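Local coordinates for protein bile salt hydrolase/transferase (Clostridium perfringens, PDB 2BJF) that hydrolyses the amide bond of glycine- and taurine-conjugated bile salts, releasing free bile acids and the amino acid, and can also transfer bile acyl groups to amines, at residues D11-F16 with L284-Y289; G80-V85 with N139-W144; E118-L123 with K152-E157; I170-N175 with S227-V232. All blocks are in the same frame, centred on the assembly; numbering follows the deposited sequence. Where two conformers were deposited one is given.

Contact 1 of 4, residues D11-F16 with L284-Y289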
# COMPACT_ATOMS: atom_id res chain seq x y z
N ASP A 11 -24.13 13.17 23.73
CA ASP A 11 -24.78 14.10 24.66
C ASP A 11 -24.20 15.51 24.59
O ASP A 11 -24.66 16.42 25.29
CB ASP A 11 -24.69 13.56 26.09
CG ASP A 11 -25.37 12.21 26.25
OD1 ASP A 11 -26.54 12.07 25.84
OD2 ASP A 11 -24.73 11.29 26.81
N GLY A 12 -23.19 15.70 23.74
CA GLY A 12 -22.52 17.00 23.59
C GLY A 12 -21.33 17.24 24.49
O GLY A 12 -20.87 18.38 24.61
N LEU A 13 -20.84 16.19 25.14
CA LEU A 13 -19.65 16.29 25.98
C LEU A 13 -18.40 16.13 25.13
O LEU A 13 -18.45 15.53 24.05
CB LEU A 13 -19.68 15.25 27.11
CG LEU A 13 -20.82 15.34 28.13
CD1 LEU A 13 -20.71 14.19 29.13
CD2 LEU A 13 -20.84 16.68 28.85
N HIS A 14 -17.28 16.66 25.61
CA HIS A 14 -16.04 16.66 24.84
C HIS A 14 -14.95 15.80 25.46
O HIS A 14 -14.51 16.05 26.59
CB HIS A 14 -15.56 18.09 24.60
CG HIS A 14 -16.48 18.89 23.73
ND1 HIS A 14 -17.59 19.54 24.22
CD2 HIS A 14 -16.48 19.11 22.40
CE1 HIS A 14 -18.22 20.15 23.23
NE2 HIS A 14 -17.56 19.90 22.11
N LEU A 15 -14.55 14.77 24.72
CA LEU A 15 -13.49 13.87 25.14
C LEU A 15 -12.18 14.26 24.47
O LEU A 15 -12.16 14.59 23.28
CB LEU A 15 -13.84 12.42 24.81
CG LEU A 15 -15.16 11.82 25.30
CD1 LEU A 15 -15.32 10.41 24.74
CD2 LEU A 15 -15.26 11.81 26.82
N PHE A 16 -11.11 14.24 25.24
CA PHE A 16 -9.77 14.53 24.73
C PHE A 16 -8.75 13.65 25.44
O PHE A 16 -8.78 13.54 26.67
CB PHE A 16 -9.43 16.01 24.90
CG PHE A 16 -8.01 16.35 24.55
CD1 PHE A 16 -7.57 16.30 23.23
CD2 PHE A 16 -7.10 16.71 25.54
CE1 PHE A 16 -6.25 16.61 22.90
CE2 PHE A 16 -5.78 17.02 25.23
CZ PHE A 16 -5.36 16.97 23.90
N LEU A 284 -13.82 16.55 29.41
CA LEU A 284 -13.43 17.91 29.77
C LEU A 284 -14.46 18.67 30.62
O LEU A 284 -14.08 19.36 31.57
CB LEU A 284 -13.05 18.71 28.52
CG LEU A 284 -11.86 18.19 27.70
CD1 LEU A 284 -11.75 18.93 26.38
CD2 LEU A 284 -10.54 18.28 28.48
N GLU A 285 -15.74 18.52 30.30
CA GLU A 285 -16.82 19.16 31.07
C GLU A 285 -16.89 18.65 32.51
O GLU A 285 -17.09 19.42 33.44
CB GLU A 285 -18.18 18.96 30.40
CG GLU A 285 -18.44 19.86 29.20
CD GLU A 285 -17.94 19.29 27.88
OE1 GLU A 285 -17.26 18.24 27.89
OE2 GLU A 285 -18.25 19.88 26.83
N LYS A 286 -16.71 17.34 32.67
CA LYS A 286 -16.90 16.67 33.95
C LYS A 286 -15.64 16.63 34.81
O LYS A 286 -15.72 16.38 36.02
CB LYS A 286 -17.43 15.24 33.73
CG LYS A 286 -18.85 15.18 33.15
CD LYS A 286 -19.23 13.77 32.71
CE LYS A 286 -19.70 12.91 33.88
NZ LYS A 286 -19.98 11.52 33.44
N GLY A 287 -14.49 16.87 34.19
CA GLY A 287 -13.21 16.84 34.89
C GLY A 287 -12.79 15.45 35.34
O GLY A 287 -12.10 15.29 36.34
N ILE A 288 -13.22 14.44 34.58
CA ILE A 288 -12.87 13.06 34.88
C ILE A 288 -11.78 12.56 33.93
O ILE A 288 -11.92 12.63 32.70
CB ILE A 288 -14.10 12.11 34.85
CG1 ILE A 288 -15.18 12.61 35.81
CG2 ILE A 288 -13.68 10.68 35.20
CD1 ILE A 288 -16.53 11.93 35.64
N TYR A 289 -10.69 12.08 34.52
CA TYR A 289 -9.58 11.49 33.79
C TYR A 289 -9.77 9.98 33.74
O TYR A 289 -9.66 9.30 34.77
CB TYR A 289 -8.25 11.86 34.47
CG TYR A 289 -7.01 11.49 33.68
CD1 TYR A 289 -6.36 12.44 32.89
CD2 TYR A 289 -6.47 10.21 33.75
CE1 TYR A 289 -5.22 12.11 32.17
CE2 TYR A 289 -5.33 9.87 33.04
CZ TYR A 289 -4.71 10.82 32.25
OH TYR A 289 -3.58 10.48 31.54
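His14 and Glu285 meet through two side chains whose CG atoms both lie anti to the carbonyl carbon, beside the backbone N. A bend at chi2 of Glu285 (88°) then brings its carboxylate up to the backbone N and the ND1 edge of the His14 ring. The two oxygens divide the work: OE1 accepts from His14 N at 2.8 Å, while OE2 accepts from His14 ND1 at 2.7 Å. The ND1 bond is almost straight (169°), uses the syn lone pair of OE2 and lies in the imidazole plane. Ring and carboxylate are nearly coplanar, their planes 23° apart. Gripped at both oxygens by one residue, the carboxylate is fixed in rotation, and its charge would tend to polarise the imidazole. Beside this clasp, Leu284 N donates to His14 O at 2.9 Å. Leu13 CD2 lies 3.8 Å from Glu285 CB, and Leu13 CD1 is 3.9 Å from Lys286 CD, where the two side chains cross at about a right angle. Leu284 CD1 packs on Phe16 CB at 4.0 Å. The second segment forms the turn between antiparallel strands 275-283 and 288-293, with a G1 beta bulge in which Gly287 and Ile288 face Cys283. It closes over the start of strand 14-22, which runs between strands 3-8 and 275-283, while Phe16 reaches Met145 and Ser147 on strand 142-147 of the other sheet.

Contact 2 of 4, residues G80-V85 with N139-W144. With DXC ((3alpha,5beta,12alpha)-3,12-dihydroxycholan-24-oic acid), chain B; TAU (2-aminoethanesulfonic acid), chain C.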
# COMPACT_ATOMS: atom_id res chain seq x y z
N GLY A 80 1.19 16.36 25.47
CA GLY A 80 2.51 16.45 24.86
C GLY A 80 2.87 15.15 24.17
O GLY A 80 2.86 14.09 24.80
N LEU A 81 3.18 15.23 22.88
CA LEU A 81 3.48 14.06 22.05
C LEU A 81 4.87 14.20 21.46
O LEU A 81 5.33 15.32 21.21
CB LEU A 81 2.44 13.92 20.93
CG LEU A 81 1.00 13.49 21.27
CD1 LEU A 81 0.19 14.59 21.94
CD2 LEU A 81 0.28 13.02 20.01
N ASN A 82 5.54 13.07 21.23
CA ASN A 82 6.90 13.07 20.67
C ASN A 82 6.98 13.79 19.32
O ASN A 82 6.07 13.67 18.50
CB ASN A 82 7.43 11.63 20.55
CG ASN A 82 8.91 11.58 20.22
OD1 ASN A 82 9.71 12.40 20.69
ND2 ASN A 82 9.30 10.61 19.40
N PHE A 83 8.06 14.53 19.12
CA PHE A 83 8.25 15.33 17.91
C PHE A 83 9.75 15.40 17.61
O PHE A 83 10.35 16.47 17.69
CB PHE A 83 7.65 16.73 18.15
CG PHE A 83 7.47 17.56 16.91
CD1 PHE A 83 6.78 17.05 15.80
CD2 PHE A 83 7.93 18.87 16.86
CE1 PHE A 83 6.61 17.83 14.66
CE2 PHE A 83 7.76 19.66 15.72
CZ PHE A 83 7.09 19.14 14.62
N PRO A 84 10.36 14.24 17.26
CA PRO A 84 11.82 14.11 17.19
C PRO A 84 12.46 14.81 16.00
O PRO A 84 13.63 15.18 16.07
CB PRO A 84 12.03 12.60 17.08
CG PRO A 84 10.80 12.10 16.43
CD PRO A 84 9.68 12.98 16.89
N VAL A 85 11.71 14.97 14.92
CA VAL A 85 12.23 15.61 13.72
C VAL A 85 11.48 16.91 13.47
O VAL A 85 10.26 16.98 13.67
CB VAL A 85 12.17 14.68 12.48
CG1 VAL A 85 13.11 15.19 11.39
CG2 VAL A 85 12.54 13.25 12.85
N ASN A 139 15.78 17.92 27.25
CA ASN A 139 14.33 17.80 27.26
C ASN A 139 13.86 16.90 26.12
O ASN A 139 14.48 16.86 25.06
CB ASN A 139 13.67 19.17 27.13
CG ASN A 139 13.71 19.96 28.42
OD1 ASN A 139 13.10 19.57 29.42
ND2 ASN A 139 14.40 21.09 28.40
N THR A 140 12.77 16.17 26.37
CA THR A 140 12.14 15.36 25.34
C THR A 140 11.67 16.27 24.20
O THR A 140 11.17 17.37 24.43
CB THR A 140 10.94 14.57 25.91
OG1 THR A 140 11.35 13.87 27.09
CG2 THR A 140 10.40 13.56 24.90
N THR A 141 11.87 15.81 22.96
CA THR A 141 11.39 16.52 21.78
C THR A 141 9.87 16.38 21.70
O THR A 141 9.35 15.27 21.61
CB THR A 141 12.04 15.97 20.50
OG1 THR A 141 11.86 14.55 20.44
CG2 THR A 141 13.53 16.29 20.48
N LEU A 142 9.18 17.52 21.75
CA LEU A 142 7.72 17.51 21.90
C LEU A 142 6.98 18.50 21.01
O LEU A 142 7.51 19.56 20.66
CB LEU A 142 7.34 17.81 23.36
CG LEU A 142 7.76 16.86 24.48
CD1 LEU A 142 7.70 17.58 25.81
CD2 LEU A 142 6.91 15.59 24.49
N HIS A 143 5.76 18.13 20.66
CA HIS A 143 4.74 19.08 20.20
C HIS A 143 3.45 18.82 20.98
O HIS A 143 3.29 17.75 21.59
CB HIS A 143 4.57 19.06 18.68
CG HIS A 143 4.02 17.78 18.12
ND1 HIS A 143 3.49 17.69 16.85
CD2 HIS A 143 3.91 16.53 18.65
CE1 HIS A 143 3.09 16.46 16.62
NE2 HIS A 143 3.33 15.73 17.70
N TRP A 144 2.54 19.79 20.97
CA TRP A 144 1.38 19.73 21.86
C TRP A 144 0.06 19.89 21.13
O TRP A 144 -0.05 20.65 20.17
CB TRP A 144 1.49 20.80 22.95
CG TRP A 144 2.67 20.62 23.86
CD1 TRP A 144 2.69 20.00 25.08
CD2 TRP A 144 4.01 21.09 23.63
NE1 TRP A 144 3.96 20.04 25.61
CE2 TRP A 144 4.78 20.70 24.75
CE3 TRP A 144 4.63 21.79 22.59
CZ2 TRP A 144 6.15 21.00 24.85
CZ3 TRP A 144 5.98 22.08 22.69
CH2 TRP A 144 6.73 21.68 23.81
C1 DXC B . 14.52 13.27 30.81
C2 DXC B . 13.75 14.58 30.63
C3 DXC B . 12.86 14.94 31.84
C4 DXC B . 11.93 13.80 32.29
C5 DXC B . 12.74 12.51 32.43
C6 DXC B . 13.57 12.14 31.19
C7 DXC B . 12.11 16.25 31.55
C8 DXC B . 10.93 16.08 30.59
C9 DXC B . 10.01 14.90 30.93
C10 DXC B . 10.80 13.61 31.25
C11 DXC B . 9.09 14.57 29.75
C12 DXC B . 8.10 13.44 30.01
C13 DXC B . 8.86 12.16 30.39
C14 DXC B . 9.86 12.42 31.53
C15 DXC B . 8.29 15.69 29.08
C16 DXC B . 7.22 14.93 28.30
C17 DXC B . 7.39 13.44 28.65
C18 DXC B . 11.35 14.11 33.67
C19 DXC B . 6.08 12.64 28.44
O1 DXC B . 9.54 11.59 29.26
O2 DXC B . 15.17 12.94 29.58
C20 DXC B . 7.11 13.79 31.14
C21 DXC B . 5.67 12.61 26.96
C22 DXC B . 6.72 11.96 26.06
C23 DXC B . 6.13 11.43 24.77
O3 DXC B . 4.89 11.40 24.62
O4 DXC B . 6.93 11.02 23.89
C24 DXC B . 6.12 11.21 28.98
C1 TAU C . 10.84 8.03 16.94
C2 TAU C . 10.00 7.77 17.84
N1 TAU C . 11.86 8.20 16.25
S TAU C . 8.48 8.14 17.67
O1 TAU C . 8.36 9.46 17.00
O2 TAU C . 7.79 7.11 16.87
O3 TAU C . 7.86 8.23 19.01
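Phe83 and His143 lie flat against one another in an offset stack, with centroids 4.4 Å apart and planes only 6° from parallel. The His143 first torsion (66°) sets CG between the backbone N and the carbonyl carbon. His143 CB is also carried over the Phe83 face, 4.0 Å from its centroid in a CH-pi contact. Both ring nitrogens of His143 have polar partners beyond the stack: ND1 is hydrogen-bonded to Glu157 OE2 and NE2 to Thr174 O. The imidazole is therefore held in its plane as well as over its face.

Asn82 and Thr141 lie side by side and point the same way. In the conformer described, Thr141 OG1 donates to Asn82 OD1 at 3.1 Å, tilted from the carbonyl plane, leaving Asn82 ND2 to make a weak hydrogen bond to taurine O3 at 2.8 Å. The backbone N of Gln212 of the second subunit also hydrogen-bonds the taurine, and Leu81 touches the nucleophile Cys2. At the other end, Trp144 brings CD1 to within 3.6 Å of Gly80 CA, a close approach to a residue with no side chain. Leu142 CD1 turns to the steroid, 3.7 Å from deoxycholate C16.

The backbones agree with this arrangement: Leu81 and His143 form an antiparallel hydrogen-bonded pair, Leu81 N to His143 O being 2.8 Å. Strand 77-82 runs between strands 70-72 and 142-147, the latter pairing onward with 153-158.

Contact 3 of 4, residues E118-L123 with K152-E157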
# COMPACT_ATOMS: atom_id res chain seq x y z
N GLU A 118 -7.88 31.75 24.80
CA GLU A 118 -6.96 32.40 25.73
C GLU A 118 -5.51 31.97 25.49
O GLU A 118 -4.60 32.80 25.52
CB GLU A 118 -7.35 32.11 27.18
CG GLU A 118 -8.49 32.96 27.72
CD GLU A 118 -8.59 32.93 29.24
OE1 GLU A 118 -9.51 33.59 29.79
OE2 GLU A 118 -7.77 32.26 29.90
N VAL A 119 -5.33 30.68 25.25
CA VAL A 119 -4.00 30.10 24.98
C VAL A 119 -3.43 30.63 23.66
O VAL A 119 -2.26 31.03 23.61
CB VAL A 119 -4.06 28.54 24.94
CG1 VAL A 119 -2.71 27.96 24.53
CG2 VAL A 119 -4.47 27.99 26.28
N LYS A 120 -4.26 30.66 22.62
CA LYS A 120 -3.86 31.17 21.30
C LYS A 120 -3.28 32.58 21.39
O LYS A 120 -2.26 32.88 20.78
CB LYS A 120 -5.04 31.15 20.33
CG LYS A 120 -5.35 29.78 19.74
CD LYS A 120 -6.45 29.85 18.68
CE LYS A 120 -5.91 30.32 17.33
NZ LYS A 120 -6.96 30.31 16.26
N GLU A 121 -3.95 33.44 22.17
CA GLU A 121 -3.50 34.81 22.36
C GLU A 121 -2.15 34.87 23.08
O GLU A 121 -1.27 35.64 22.70
CB GLU A 121 -4.56 35.62 23.11
CG GLU A 121 -4.27 37.12 23.24
CD GLU A 121 -4.29 37.87 21.91
OE1 GLU A 121 -4.70 37.29 20.88
OE2 GLU A 121 -3.89 39.05 21.91
N ALA A 122 -2.00 34.04 24.11
CA ALA A 122 -0.77 34.00 24.91
C ALA A 122 0.42 33.43 24.15
O ALA A 122 1.57 33.75 24.46
CB ALA A 122 -1.01 33.21 26.19
N LEU A 123 0.15 32.59 23.15
CA LEU A 123 1.21 31.95 22.37
C LEU A 123 1.78 32.83 21.26
O LEU A 123 2.85 32.53 20.71
CB LEU A 123 0.72 30.62 21.79
CG LEU A 123 0.53 29.46 22.76
CD1 LEU A 123 -0.08 28.28 22.04
CD2 LEU A 123 1.84 29.05 23.44
N LYS A 152 -13.03 23.14 19.99
CA LYS A 152 -11.90 23.65 19.22
C LYS A 152 -10.59 23.02 19.67
O LYS A 152 -10.38 22.82 20.87
CB LYS A 152 -11.82 25.18 19.32
CG LYS A 152 -12.90 25.93 18.55
CD LYS A 152 -12.66 25.89 17.04
CE LYS A 152 -13.86 26.42 16.26
NZ LYS A 152 -15.05 25.54 16.36
N SER A 153 -9.73 22.70 18.71
CA SER A 153 -8.42 22.13 18.99
C SER A 153 -7.32 22.89 18.24
O SER A 153 -7.54 23.35 17.11
CB SER A 153 -8.37 20.65 18.59
OG SER A 153 -9.24 19.87 19.40
N ILE A 154 -6.16 23.02 18.88
CA ILE A 154 -4.98 23.61 18.24
C ILE A 154 -3.76 22.71 18.40
O ILE A 154 -3.71 21.85 19.28
CB ILE A 154 -4.67 25.05 18.74
CG1 ILE A 154 -4.53 25.08 20.27
CG2 ILE A 154 -5.73 26.04 18.25
CD1 ILE A 154 -3.88 26.35 20.81
N VAL A 155 -2.78 22.90 17.51
CA VAL A 155 -1.52 22.17 17.56
C VAL A 155 -0.37 23.17 17.67
O VAL A 155 -0.32 24.14 16.91
CB VAL A 155 -1.33 21.26 16.32
CG1 VAL A 155 0.07 20.64 16.28
CG2 VAL A 155 -2.39 20.16 16.29
N VAL A 156 0.52 22.94 18.63
CA VAL A 156 1.64 23.84 18.89
C VAL A 156 2.96 23.16 18.54
O VAL A 156 3.32 22.13 19.12
CB VAL A 156 1.67 24.29 20.37
CG1 VAL A 156 2.81 25.27 20.61
CG2 VAL A 156 0.34 24.92 20.76
N GLU A 157 3.68 23.73 17.57
CA GLU A 157 4.95 23.17 17.12
C GLU A 157 5.98 24.28 16.95
O GLU A 157 5.76 25.22 16.19
CB GLU A 157 4.77 22.42 15.79
CG GLU A 157 3.85 21.21 15.89
CD GLU A 157 3.66 20.46 14.58
OE1 GLU A 157 3.91 21.03 13.50
OE2 GLU A 157 3.23 19.29 14.65
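Helix 116-123 packs on one face of the sheet through Ile154 and Val156 of strand 153-158, a helix-on-sheet layer of the kind that builds the alpha-beta-beta-alpha sandwich of N-terminal nucleophile hydrolases. The short segments run in nearly the same direction, 26° apart, with axes 10.4 Å apart, a separation bridged wholly by side chains. On the helix, Val119 and Leu123, one turn apart, point toward the strand, and Lys120 lies along the flank; on the strand, the two alternate residues Ile154 and Val156 answer them.

Leu123 and Val156 reach toward each other tip to tip, with Leu123 CD1 3.6 Å from Val156 CG2. Ile154 places its CG1 between the backbone N and the carbonyl carbon (chi1 55°), and its CD1 ends among three helix residues. Ile154 CD1 lies 4.2 Å from Val119 CG1, 4.4 Å from Leu123 CD1 and 3.9 Å from Lys120 CG. Lys120 contributes its aliphatic stem: its CD also touches Ile154 CG2 at 3.9 Å, after which the chain bends at chi3 (80°) and its NZ forms a salt bridge with Asp167 of the adjoining strand 163-167. Phe105 of helix 105-112 touches both Leu123 and Val156, extending the apolar layer beyond the two segments.

Only methyl and methylene groups meet here, over a modest 188 Å² of buried surface. Such a contact depends on fit and burial, without directional bonding between the segments; the one charged side chain among the touching residues, Lys120, carries its ammonium past the apolar patch, where Asp167 would offset it.

Contact 4 of 4, residues I170-N175 with S227-V232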
# COMPACT_ATOMS: atom_id res chain seq x y z
N ILE A 170 -8.93 18.43 12.12
CA ILE A 170 -8.87 16.99 11.88
C ILE A 170 -9.28 16.23 13.15
O ILE A 170 -9.82 15.13 13.08
CB ILE A 170 -7.45 16.52 11.45
CG1 ILE A 170 -6.75 17.56 10.55
CG2 ILE A 170 -7.51 15.14 10.78
CD1 ILE A 170 -7.42 17.84 9.22
N GLY A 171 -8.99 16.84 14.30
CA GLY A 171 -9.30 16.25 15.60
C GLY A 171 -8.28 15.24 16.09
O GLY A 171 -8.52 14.53 17.08
N VAL A 172 -7.14 15.18 15.41
CA VAL A 172 -6.10 14.19 15.73
C VAL A 172 -4.69 14.78 15.64
O VAL A 172 -4.47 15.83 15.03
CB VAL A 172 -6.18 12.93 14.81
CG1 VAL A 172 -7.60 12.36 14.76
CG2 VAL A 172 -5.67 13.23 13.40
N LEU A 173 -3.74 14.08 16.27
CA LEU A 173 -2.32 14.41 16.16
C LEU A 173 -1.50 13.14 16.39
O LEU A 173 -1.90 12.28 17.17
CB LEU A 173 -1.92 15.48 17.18
CG LEU A 173 -0.53 16.13 17.05
CD1 LEU A 173 -0.42 16.93 15.76
CD2 LEU A 173 -0.22 17.00 18.26
N THR A 174 -0.37 13.02 15.71
CA THR A 174 0.58 11.96 16.04
C THR A 174 1.96 12.55 16.33
O THR A 174 2.13 13.31 17.29
CB THR A 174 0.65 10.83 14.98
OG1 THR A 174 1.05 11.36 13.71
CG2 THR A 174 -0.70 10.12 14.84
N ASN A 175 2.94 12.21 15.50
CA ASN A 175 4.31 12.67 15.69
C ASN A 175 4.83 13.32 14.40
O ASN A 175 4.04 13.89 13.65
CB ASN A 175 5.18 11.49 16.16
CG ASN A 175 4.57 10.74 17.33
OD1 ASN A 175 4.02 9.65 17.16
ND2 ASN A 175 4.63 11.33 18.52
N SER A 227 1.31 7.05 9.04
CA SER A 227 0.29 6.03 8.81
C SER A 227 -0.78 6.04 9.90
O SER A 227 -1.98 5.90 9.61
CB SER A 227 0.93 4.65 8.69
OG SER A 227 1.74 4.59 7.54
N ARG A 228 -0.36 6.22 11.15
CA ARG A 228 -1.29 6.30 12.27
C ARG A 228 -2.19 7.53 12.17
O ARG A 228 -3.38 7.46 12.48
CB ARG A 228 -0.55 6.25 13.61
CG ARG A 228 0.05 4.88 13.91
CD ARG A 228 0.64 4.80 15.31
NE ARG A 228 1.94 5.46 15.42
CZ ARG A 228 2.13 6.69 15.91
NH1 ARG A 228 1.09 7.42 16.31
NH2 ARG A 228 3.35 7.19 15.98
N PHE A 229 -1.62 8.65 11.72
CA PHE A 229 -2.38 9.89 11.52
C PHE A 229 -3.52 9.66 10.53
O PHE A 229 -4.66 10.03 10.79
CB PHE A 229 -1.46 11.02 11.04
CG PHE A 229 -2.09 12.39 11.07
CD1 PHE A 229 -1.78 13.30 12.08
CD2 PHE A 229 -2.98 12.79 10.07
CE1 PHE A 229 -2.36 14.57 12.11
CE2 PHE A 229 -3.57 14.06 10.09
CZ PHE A 229 -3.25 14.95 11.11
N ILE A 230 -3.21 9.04 9.40
CA ILE A 230 -4.21 8.74 8.37
C ILE A 230 -5.33 7.87 8.95
O ILE A 230 -6.51 8.19 8.79
CB ILE A 230 -3.59 8.07 7.11
CG1 ILE A 230 -2.52 8.98 6.47
CG2 ILE A 230 -4.67 7.67 6.10
CD1 ILE A 230 -3.01 10.38 6.06
N ARG A 231 -4.96 6.79 9.63
CA ARG A 231 -5.95 5.86 10.17
C ARG A 231 -6.89 6.51 11.18
O ARG A 231 -8.11 6.41 11.04
CB ARG A 231 -5.28 4.61 10.78
CG ARG A 231 -4.63 3.70 9.74
CD ARG A 231 -4.73 2.22 10.12
NE ARG A 231 -4.09 1.91 11.40
CZ ARG A 231 -2.78 1.75 11.58
NH1 ARG A 231 -1.92 1.90 10.57
NH2 ARG A 231 -2.31 1.45 12.79
N VAL A 232 -6.33 7.21 12.17
CA VAL A 232 -7.15 7.85 13.21
C VAL A 232 -8.04 8.96 12.62
O VAL A 232 -9.19 9.11 13.04
CB VAL A 232 -6.31 8.32 14.44
CG1 VAL A 232 -5.36 9.45 14.08
CG2 VAL A 232 -7.21 8.70 15.60
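Arg228 bends at chi3 (-77°) to bring its guanidinium beside Asn175, and NH2 donates to Asn175 OD1 at 2.8 Å. The bond is nearly straight (169°) and lies in both the guanidinium and the carbonyl plane, although amide and guanidinium are turned 66° from one another. NE and NH1 of Arg228 have other partners, the carbonyls of Phe223 and Cys2, so three nitrogens pin the group. Asn175 in turn gives its ND2 to Asn82 O and borders the taurine. Thr174 CG2 rests 3.6 Å from Arg228 NH1.

Phe229 follows, its CG anti to the backbone N, and pushes its ring between the helix and residues 170-174. Val172 CG2 stands over one ring face, 3.8 Å from the centroid in a CH-pi contact. Thr174 OG1, which bonds to the carbonyl of Pro225, meets the ring at its edge, and Ile170 CG2 lies 4.1 Å from Phe229 CE2. Here helix 225-243 is laid against the sheet in which strand 172-173 pairs with strand 3-8, the strand that follows the nucleophile Cys2 in this N-terminal nucleophile hydrolase fold.

One turn on from Arg228, where Val232 N donates to Arg228 O at 3.0 Å, Val232 points back at the strand. It meets Val172 tip to tip, Val232 CG1 lying 3.6 Å from Val172 CB, and its side chain also touches Thr3.

In the fold
Contacts 2, 3 and 4 are buried, whereas contact 1 is only partly so, at a turn of the sheet that contact 4 also reaches. Contacts 2 and 3 belong to the other sheet, where strands 142-147 and 153-158 are neighbours: Trp144 O meets Val156 N at 2.8 Å. Contacts 2 and 4 are also joined directly, His143 CE1 lying 3.6 Å from Leu173 CD1, and both border the taurine site. Their chemistry is mixed, with polar bonds beside aromatic packing. Contact 3, away from the annotated sites, is purely apolar between its segments. Contact 1 relies on a carboxylate clasp, and its loop encloses the other three along the chain.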